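Local coordinates for protein pyrethroid hydrolase (PDB 5Y5R) that hydrolyses the ester bond of pyrethroid insecticides such as cypermethrin and permethrin, releasing an alcohol and a cyclopropanecarboxylic acid, at residues I7-A12 with P36-H41; P24-R29 with E242-F247. All coordinates share one frame; numbering follows the deposited sequence.

Contact 1 of 2, residues I7-A12 with P36-H41; sequences ILIHGA and PDLTGH. With 8NL ((2-methyl-3-phenyl-phenyl)methyl (1~{S})-3-[(~{E})-2-chloranyl-3,3,3-tris(fluoranyl)prop-1-enyl]-2,2-dimethyl-cyclopropane-1-carboxylate), chain G.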
ATOM      1  N   ILE A   7       9.336   4.921   4.554  1.00 22.64           N
ATOM      2  CA  ILE A   7       8.366   5.626   3.718  1.00 20.19           C
ATOM      3  C   ILE A   7       7.093   4.780   3.683  1.00 19.66           C
ATOM      4  O   ILE A   7       7.140   3.610   3.282  1.00 18.26           O
ATOM      5  CB  ILE A   7       8.918   5.885   2.306  1.00 22.79           C
ATOM      6  CG1 ILE A   7      10.234   6.680   2.365  1.00 21.57           C
ATOM      7  CG2 ILE A   7       7.840   6.558   1.395  1.00 21.53           C
ATOM      8  CD1 ILE A   7      10.966   6.790   1.055  1.00 23.97           C
ATOM      9  N   LEU A   8       5.994   5.333   4.212  1.00 18.31           N
ATOM     10  CA  LEU A   8       4.686   4.671   4.259  1.00 14.10           C
ATOM     11  C   LEU A   8       3.829   5.223   3.133  1.00 19.68           C
ATOM     12  O   LEU A   8       3.553   6.439   3.099  1.00 14.88           O
ATOM     13  CB  LEU A   8       3.954   4.906   5.583  1.00 16.66           C
ATOM     14  CG  LEU A   8       4.795   4.845   6.866  1.00 19.07           C
ATOM     15  CD1 LEU A   8       3.987   5.183   8.083  1.00 13.27           C
ATOM     16  CD2 LEU A   8       5.476   3.467   6.945  1.00 23.62           C
ATOM     17  N   ILE A   9       3.377   4.342   2.242  1.00 18.30           N
ATOM     18  CA  ILE A   9       2.640   4.741   1.048  1.00 17.77           C
ATOM     19  C   ILE A   9       1.199   4.247   1.133  1.00 18.18           C
ATOM     20  O   ILE A   9       0.953   3.045   1.266  1.00 18.97           O
ATOM     21  CB  ILE A   9       3.347   4.244  -0.217  1.00 17.14           C
ATOM     22  CG1 ILE A   9       4.712   4.927  -0.326  1.00 20.04           C
ATOM     23  CG2 ILE A   9       2.458   4.503  -1.432  1.00 18.33           C
ATOM     24  CD1 ILE A   9       5.684   4.306  -1.290  1.00 18.34           C
ATOM     25  N   HIS A  10       0.249   5.178   1.020  1.00 18.06           N
ATOM     26  CA  HIS A  10      -1.179   4.918   1.113  1.00 17.34           C
ATOM     27  C   HIS A  10      -1.673   4.152  -0.116  1.00 12.03           C
ATOM     28  O   HIS A  10      -0.984   4.064  -1.141  1.00 13.98           O
ATOM     29  CB  HIS A  10      -1.957   6.238   1.209  1.00 19.16           C
ATOM     30  CG  HIS A  10      -1.829   7.098  -0.017  1.00 18.99           C
ATOM     31  ND1 HIS A  10      -2.448   6.783  -1.215  1.00 16.99           N
ATOM     32  CD2 HIS A  10      -1.155   8.259  -0.236  1.00 20.46           C
ATOM     33  CE1 HIS A  10      -2.164   7.718  -2.111  1.00 20.60           C
ATOM     34  NE2 HIS A  10      -1.373   8.619  -1.548  1.00 21.64           N
ATOM     35  N   GLY A  11      -2.879   3.604   0.004  1.00 12.39           N
ATOM     36  CA  GLY A  11      -3.581   2.920  -1.086  1.00 14.72           C
ATOM     37  C   GLY A  11      -4.658   3.748  -1.788  1.00 22.31           C
ATOM     38  O   GLY A  11      -4.730   4.975  -1.662  1.00 16.18           O
ATOM     39  N   ALA A  12      -5.561   3.056  -2.504  1.00 16.10           N
ATOM     40  CA  ALA A  12      -6.521   3.789  -3.338  1.00 19.38           C
ATOM     41  C   ALA A  12      -7.425   4.727  -2.535  1.00 14.33           C
ATOM     42  O   ALA A  12      -7.912   4.386  -1.455  1.00 17.89           O
ATOM     43  CB  ALA A  12      -7.413   2.808  -4.112  1.00 17.60           C
ATOM     44  N   PRO A  36       3.975  10.433   2.254  1.00 19.45           N
ATOM     45  CA  PRO A  36       3.622  11.415   1.224  1.00 21.34           C
ATOM     46  C   PRO A  36       2.321  11.087   0.512  1.00 19.28           C
ATOM     47  O   PRO A  36       1.852   9.953   0.513  1.00 19.54           O
ATOM     48  CB  PRO A  36       4.796  11.335   0.245  1.00 20.32           C
ATOM     49  CG  PRO A  36       5.266   9.875   0.379  1.00 26.49           C
ATOM     50  CD  PRO A  36       5.042   9.502   1.816  1.00 19.80           C
ATOM     51  N   ASP A  37       1.696  12.135  -0.021  1.00 21.21           N
ATOM     52  CA  ASP A  37       0.648  11.968  -1.025  1.00 23.21           C
ATOM     53  C   ASP A  37       1.259  11.530  -2.360  1.00 22.88           C
ATOM     54  O   ASP A  37       2.180  12.167  -2.876  1.00 23.35           O
ATOM     55  CB  ASP A  37      -0.105  13.287  -1.201  1.00 25.06           C
ATOM     56  CG  ASP A  37      -0.950  13.670   0.005  1.00 26.40           C
ATOM     57  OD1 ASP A  37      -1.278  12.806   0.865  1.00 25.43           O
ATOM     58  OD2 ASP A  37      -1.259  14.878   0.120  1.00 29.57           O
ATOM     59  N   LEU A  38       0.749  10.451  -2.945  1.00 21.58           N
ATOM     60  CA  LEU A  38       1.188  10.170  -4.300  1.00 22.00           C
ATOM     61  C   LEU A  38       0.567  11.217  -5.237  1.00 18.83           C
ATOM     62  O   LEU A  38      -0.193  12.085  -4.811  1.00 17.61           O
ATOM     63  CB  LEU A  38       0.848   8.721  -4.697  1.00 18.55           C
ATOM     64  CG  LEU A  38       1.619   7.603  -3.963  1.00 22.56           C
ATOM     65  CD1 LEU A  38       1.317   6.185  -4.490  1.00 21.82           C
ATOM     66  CD2 LEU A  38       3.085   7.828  -4.101  1.00 25.97           C
ATOM     67  N   THR A  39       0.999  11.209  -6.490  1.00 20.73           N
ATOM     68  CA  THR A  39       0.507  12.188  -7.449  1.00 22.54           C
ATOM     69  C   THR A  39      -0.992  12.022  -7.642  1.00 19.18           C
ATOM     70  O   THR A  39      -1.504  10.900  -7.709  1.00 25.11           O
ATOM     71  CB  THR A  39       1.259  12.041  -8.769  1.00 23.40           C
ATOM     72  OG1 THR A  39       2.651  12.272  -8.526  1.00 22.31           O
ATOM     73  CG2 THR A  39       0.749  13.010  -9.819  1.00 20.06           C
ATOM     74  N   GLY A  40      -1.711  13.149  -7.651  1.00 22.97           N
ATOM     75  CA  GLY A  40      -3.157  13.148  -7.749  1.00 20.88           C
ATOM     76  C   GLY A  40      -3.863  13.022  -6.422  1.00 23.16           C
ATOM     77  O   GLY A  40      -5.096  13.018  -6.387  1.00 24.40           O
ATOM     78  N   HIS A  41      -3.130  12.870  -5.325  1.00 22.30           N
ATOM     79  CA  HIS A  41      -3.752  12.649  -4.028  1.00 21.83           C
ATOM     80  C   HIS A  41      -3.713  13.884  -3.135  1.00 21.32           C
ATOM     81  O   HIS A  41      -3.997  13.781  -1.933  1.00 26.72           O
ATOM     82  CB  HIS A  41      -3.095  11.434  -3.349  1.00 23.08           C
ATOM     83  CG  HIS A  41      -3.457  10.131  -3.990  1.00 21.79           C
ATOM     84  ND1 HIS A  41      -4.413   9.286  -3.470  1.00 21.16           N
ATOM     85  CD2 HIS A  41      -3.080   9.588  -5.168  1.00 20.85           C
ATOM     86  CE1 HIS A  41      -4.569   8.251  -4.276  1.00 19.80           C
ATOM     87  NE2 HIS A  41      -3.769   8.407  -5.310  1.00 21.82           N
TER
HETATM   88  C   8NL G 301     -10.640   2.918  -0.681  1.00 19.02           C
HETATM   89  C8  8NL G 301     -12.539   5.779   1.479  1.00 19.77           C
HETATM   90  C9  8NL G 301     -13.632   6.577   1.155  1.00 20.80           C
HETATM   91  C10 8NL G 301     -14.778   6.010   0.615  1.00 20.64           C
HETATM   92  C11 8NL G 301     -14.770   4.630   0.424  1.00 26.29           C
HETATM   93  C12 8NL G 301     -13.665   3.847   0.758  1.00 16.22           C
HETATM   94  C13 8NL G 301      -8.179   1.528   0.449  1.00 20.51           C
HETATM   95  O   8NL G 301      -8.619   0.416  -0.368  1.00 26.62           O
HETATM   96 CL   8NL G 301     -10.747  -3.579  -5.898  1.00 67.16          CL
HETATM   97  C21 8NL G 301      -9.864  -2.449  -4.869  1.00 36.44           C
HETATM   98  C22 8NL G 301     -10.317  -1.008  -4.864  1.00 35.78           C
HETATM   99  F2  8NL G 301     -10.945  -0.780  -3.724  1.00 35.82           F
HETATM  100  F1  8NL G 301      -9.327  -0.150  -5.016  1.00 42.35           F
HETATM  101  F   8NL G 301     -11.148  -0.856  -5.874  1.00 31.88           F
HETATM  102  C20 8NL G 301      -8.871  -2.892  -4.096  1.00 29.03           C
HETATM  103  C16 8NL G 301      -8.068  -1.951  -3.224  1.00 32.58           C
HETATM  104  C17 8NL G 301      -7.286  -2.836  -2.259  1.00 26.84           C
HETATM  105  C18 8NL G 301      -6.015  -2.626  -3.069  1.00 31.23           C
HETATM  106  C19 8NL G 301      -7.781  -4.290  -2.216  1.00 27.14           C
HETATM  107  C15 8NL G 301      -8.279  -1.764  -1.725  1.00 32.19           C
HETATM  108  C14 8NL G 301      -7.769  -0.386  -1.297  1.00 26.42           C
HETATM  109  O1  8NL G 301      -6.720   0.061  -1.764  1.00 24.06           O
HETATM  110  C2  8NL G 301      -9.226   2.291   1.277  1.00 21.85           C
HETATM  111  C3  8NL G 301      -8.983   2.355   2.644  1.00 21.87           C
HETATM  112  C4  8NL G 301      -9.844   3.016   3.519  1.00 17.32           C
HETATM  113  C5  8NL G 301     -10.967   3.674   3.026  1.00 20.19           C
HETATM  114  C6  8NL G 301     -11.264   3.644   1.669  1.00 21.04           C
HETATM  115  C1  8NL G 301     -10.379   2.958   0.789  1.00 20.50           C
HETATM  116  C7  8NL G 301     -12.516   4.410   1.276  1.00 18.30           C
HETATM  117  O   HOH W   1       1.085   7.562   2.155  1.00 21.64           O
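His-10 meets Leu-38, Pro-36 and His-41 just past the C-terminal end of strand 3-9, where, in the alpha/beta-hydrolase fold, the loop that runs on to the ligand pocket packs against the loop after strand 32-34. The imidazole stands between backbone N and carbonyl carbon (chi1 64°), and its two nitrogens have separate tasks. NE2 accepts an almost straight hydrogen bond from Leu-38 N at 3.1 Å, the donor tilted some 21° from the ring plane, while ND1 donates to Gly-11 O at 2.9 Å; together they hold the ring's rotation and are consistent with a proton on ND1. The rim carbon CD2 faces Pro-36 O. CE1 reaches over one face of the His-41 ring, 3.1 Å from His-41 ND1, with the two ring planes 45° apart; His-41 ND1 is itself hydrogen-bonded to Asn-14 O. Farther back, Pro-36 lays CD against Leu-8 O at 3.6 Å, and Ile-9 CG2 packs crosswise on Leu-38 CD1. The bond to Gly-11 O probably steadies the loop carrying Ala-12, whose N donates to O1 of the bound pyrethroid, as expected of an oxyanion-hole amide. One water joins the two backbones, donating to Leu-8 O and Pro-36 O and accepting from His-10 N at 2.8 Å.

Contact 2 of 2, residues P24-R29 with E242-F247; sequences PLLEAR and EAIADF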
ATOM      1  N   PRO A  24       4.655   8.972  14.488  1.00 28.05           N
ATOM      2  CA  PRO A  24       5.444   9.248  15.696  1.00 27.02           C
ATOM      3  C   PRO A  24       5.983   8.000  16.374  1.00 29.91           C
ATOM      4  O   PRO A  24       7.075   8.063  16.962  1.00 27.69           O
ATOM      5  CB  PRO A  24       4.452   9.999  16.594  1.00 28.35           C
ATOM      6  CG  PRO A  24       3.087   9.584  16.095  1.00 27.27           C
ATOM      7  CD  PRO A  24       3.270   9.475  14.629  1.00 26.59           C
ATOM      8  N   LEU A  25       5.269   6.863  16.299  1.00 26.47           N
ATOM      9  CA  LEU A  25       5.766   5.657  16.965  1.00 28.65           C
ATOM     10  C   LEU A  25       7.060   5.160  16.333  1.00 28.17           C
ATOM     11  O   LEU A  25       7.995   4.771  17.047  1.00 35.65           O
ATOM     12  CB  LEU A  25       4.718   4.552  16.951  1.00 30.12           C
ATOM     13  CG  LEU A  25       3.436   4.950  17.676  1.00 25.81           C
ATOM     14  CD1 LEU A  25       2.385   3.866  17.531  1.00 22.59           C
ATOM     15  CD2 LEU A  25       3.719   5.305  19.118  1.00 26.81           C
ATOM     16  N   LEU A  26       7.145   5.176  15.004  1.00 29.41           N
ATOM     17  CA  LEU A  26       8.395   4.821  14.330  1.00 29.61           C
ATOM     18  C   LEU A  26       9.475   5.883  14.561  1.00 30.14           C
ATOM     19  O   LEU A  26      10.662   5.549  14.686  1.00 30.17           O
ATOM     20  CB  LEU A  26       8.131   4.597  12.830  1.00 23.92           C
ATOM     21  CG  LEU A  26       7.232   3.407  12.445  1.00 28.66           C
ATOM     22  CD1 LEU A  26       6.821   3.434  10.972  1.00 25.48           C
ATOM     23  CD2 LEU A  26       7.921   2.108  12.735  1.00 21.12           C
ATOM     24  N   GLU A  27       9.088   7.162  14.640  1.00 28.79           N
ATOM     25  CA  GLU A  27      10.052   8.216  14.962  1.00 27.23           C
ATOM     26  C   GLU A  27      10.693   7.997  16.328  1.00 32.65           C
ATOM     27  O   GLU A  27      11.840   8.397  16.547  1.00 34.37           O
ATOM     28  CB  GLU A  27       9.382   9.587  14.872  1.00 29.43           C
ATOM     29  CG  GLU A  27       9.219  10.026  13.425  1.00 31.01           C
ATOM     30  CD  GLU A  27       8.440  11.314  13.228  1.00 29.25           C
ATOM     31  OE1 GLU A  27       7.678  11.726  14.141  1.00 31.50           O
ATOM     32  OE2 GLU A  27       8.594  11.903  12.123  1.00 32.13           O
ATOM     33  N   ALA A  28       9.964   7.396  17.267  1.00 34.73           N
ATOM     34  CA  ALA A  28      10.545   7.049  18.556  1.00 30.69           C
ATOM     35  C   ALA A  28      11.573   5.925  18.432  1.00 37.05           C
ATOM     36  O   ALA A  28      12.477   5.821  19.268  1.00 29.04           O
ATOM     37  CB  ALA A  28       9.439   6.637  19.534  1.00 33.04           C
ATOM     38  N   ARG A  29      11.466   5.085  17.397  1.00 33.20           N
ATOM     39  CA  ARG A  29      12.463   4.054  17.127  1.00 27.99           C
ATOM     40  C   ARG A  29      13.694   4.607  16.425  1.00 34.10           C
ATOM     41  O   ARG A  29      14.564   3.832  15.988  1.00 30.86           O
ATOM     42  CB  ARG A  29      11.845   2.938  16.273  1.00 29.27           C
ATOM     43  CG  ARG A  29      10.913   2.011  16.998  1.00 24.68           C
ATOM     44  CD  ARG A  29      11.760   1.057  17.822  1.00 31.16           C
ATOM     45  NE  ARG A  29      11.125  -0.244  17.996  1.00 35.11           N
ATOM     46  CZ  ARG A  29      11.579  -1.371  17.456  1.00 30.95           C
ATOM     47  NH1 ARG A  29      10.941  -2.498  17.680  1.00 31.42           N
ATOM     48  NH2 ARG A  29      12.675  -1.370  16.699  1.00 32.92           N
ATOM     49  N   GLU A 242       5.573  -1.574  15.692  1.00 21.41           N
ATOM     50  CA  GLU A 242       6.570  -2.486  16.263  1.00 26.61           C
ATOM     51  C   GLU A 242       7.108  -3.452  15.210  1.00 28.59           C
ATOM     52  O   GLU A 242       8.324  -3.654  15.086  1.00 28.64           O
ATOM     53  CB  GLU A 242       5.959  -3.270  17.425  1.00 24.10           C
ATOM     54  CG  GLU A 242       6.924  -4.289  18.040  1.00 37.17           C
ATOM     55  CD  GLU A 242       6.322  -5.031  19.233  1.00 47.12           C
ATOM     56  OE1 GLU A 242       5.090  -4.939  19.435  1.00 51.18           O
ATOM     57  OE2 GLU A 242       7.070  -5.735  19.949  1.00 50.07           O
ATOM     58  N   ALA A 243       6.207  -4.098  14.467  1.00 26.24           N
ATOM     59  CA  ALA A 243       6.651  -5.045  13.452  1.00 24.34           C
ATOM     60  C   ALA A 243       7.410  -4.331  12.345  1.00 25.98           C
ATOM     61  O   ALA A 243       8.391  -4.862  11.826  1.00 26.13           O
ATOM     62  CB  ALA A 243       5.456  -5.805  12.890  1.00 23.61           C
ATOM     63  N   ILE A 244       6.981  -3.119  11.966  1.00 19.77           N
ATOM     64  CA  ILE A 244       7.719  -2.386  10.932  1.00 23.79           C
ATOM     65  C   ILE A 244       9.137  -2.061  11.399  1.00 24.26           C
ATOM     66  O   ILE A 244      10.103  -2.197  10.637  1.00 19.68           O
ATOM     67  CB  ILE A 244       6.970  -1.107  10.504  1.00 18.51           C
ATOM     68  CG1 ILE A 244       5.626  -1.443   9.862  1.00 21.51           C
ATOM     69  CG2 ILE A 244       7.811  -0.294   9.555  1.00 19.98           C
ATOM     70  CD1 ILE A 244       4.609  -0.260   9.889  1.00 24.10           C
ATOM     71  N   ALA A 245       9.276  -1.595  12.641  1.00 23.58           N
ATOM     72  CA  ALA A 245      10.593  -1.189  13.143  1.00 24.04           C
ATOM     73  C   ALA A 245      11.533  -2.395  13.316  1.00 26.60           C
ATOM     74  O   ALA A 245      12.733  -2.308  12.995  1.00 27.85           O
ATOM     75  CB  ALA A 245      10.421  -0.382  14.432  1.00 21.70           C
ATOM     76  N   ASP A 246      11.011  -3.534  13.788  1.00 25.73           N
ATOM     77  CA  ASP A 246      11.834  -4.750  13.876  1.00 25.29           C
ATOM     78  C   ASP A 246      12.355  -5.169  12.505  1.00 28.08           C
ATOM     79  O   ASP A 246      13.471  -5.682  12.393  1.00 29.04           O
ATOM     80  CB  ASP A 246      11.046  -5.885  14.520  1.00 26.08           C
ATOM     81  CG  ASP A 246      10.647  -5.559  15.930  1.00 27.44           C
ATOM     82  OD1 ASP A 246      11.236  -4.599  16.467  1.00 29.88           O
ATOM     83  OD2 ASP A 246       9.742  -6.216  16.495  1.00 24.96           O
ATOM     84  N   PHE A 247      11.535  -5.013  11.453  1.00 24.21           N
ATOM     85  CA  PHE A 247      12.002  -5.267  10.095  1.00 24.26           C
ATOM     86  C   PHE A 247      13.062  -4.256   9.682  1.00 27.76           C
ATOM     87  O   PHE A 247      14.103  -4.624   9.134  1.00 32.52           O
ATOM     88  CB  PHE A 247      10.812  -5.253   9.118  1.00 24.61           C
ATOM     89  CG  PHE A 247      11.180  -5.573   7.681  1.00 26.54           C
ATOM     90  CD1 PHE A 247      11.609  -6.843   7.326  1.00 22.83           C
ATOM     91  CD2 PHE A 247      11.040  -4.616   6.680  1.00 22.90           C
ATOM     92  CE1 PHE A 247      11.945  -7.143   6.005  1.00 23.49           C
ATOM     93  CE2 PHE A 247      11.358  -4.908   5.361  1.00 20.59           C
ATOM     94  CZ  PHE A 247      11.816  -6.178   5.023  1.00 24.78           C
TER
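Arg-29 lies across Ala-245, the guanidinium presenting one face to the methyl group and an edge to Asp-246. Its chain bends at chi2 (-77°), which folds the aliphatic part back over the same alanine: CG comes within 3.5 Å of Ala-245 CB, and NH2 sits 3.3 Å from that carbon. Beyond the alanine, NH1 forms a salt bridge with Asp-246 OD1, with guanidinium and carboxylate planes turned 39° apart. The modelled 2.4 Å between NH1 and OD1 is doubtfully short, so its exact length carries no weight. Asp-249 binds the other terminal nitrogen, NH2, so the arginine answers two acids about one helical turn apart on helix 237-249. On the inner side the side chains that meet are apolar. Leu-26 directs CD2 at Ala-245 CB, 3.9 Å away, and its isobutyl group crosses Ile-244 at about a right angle, with CD2 4.0 Å from Ile-244 CG2. Leu-26 also touches Val-33, and Ile-244 touches Ile-99, both on the central sheet. An apolar seam against the strands thus has a charged outer border. This is the packing of two adjacent helices on the same face of the central parallel sheet, a feature of the alpha/beta-hydrolase fold.

Overall arrangement
The two contacts, with centres about 19 Å apart, show how one alpha/beta-hydrolase sheet underlies both a loop at the binding site and a helix pair packed on its face. Their segments alternate along the chain: 7-12, 24-29, 36-41, then 242-247 near the C-terminus. Strand 3-9 leads into contact 1, helix 23-28 carries half of contact 2, and strand 32-34 leads back to contact 1. They touch where Leu-8 CD2 meets Leu-26 CD1 at 4.2 Å. Contact 1 includes the loop that hydrogen-bonds the bound pyrethroid, itself also bonded to Ser-78 and His-230, and probably helps to hold that loop in place; contact 2, far from the pyrethroid, joins the first helix to the last.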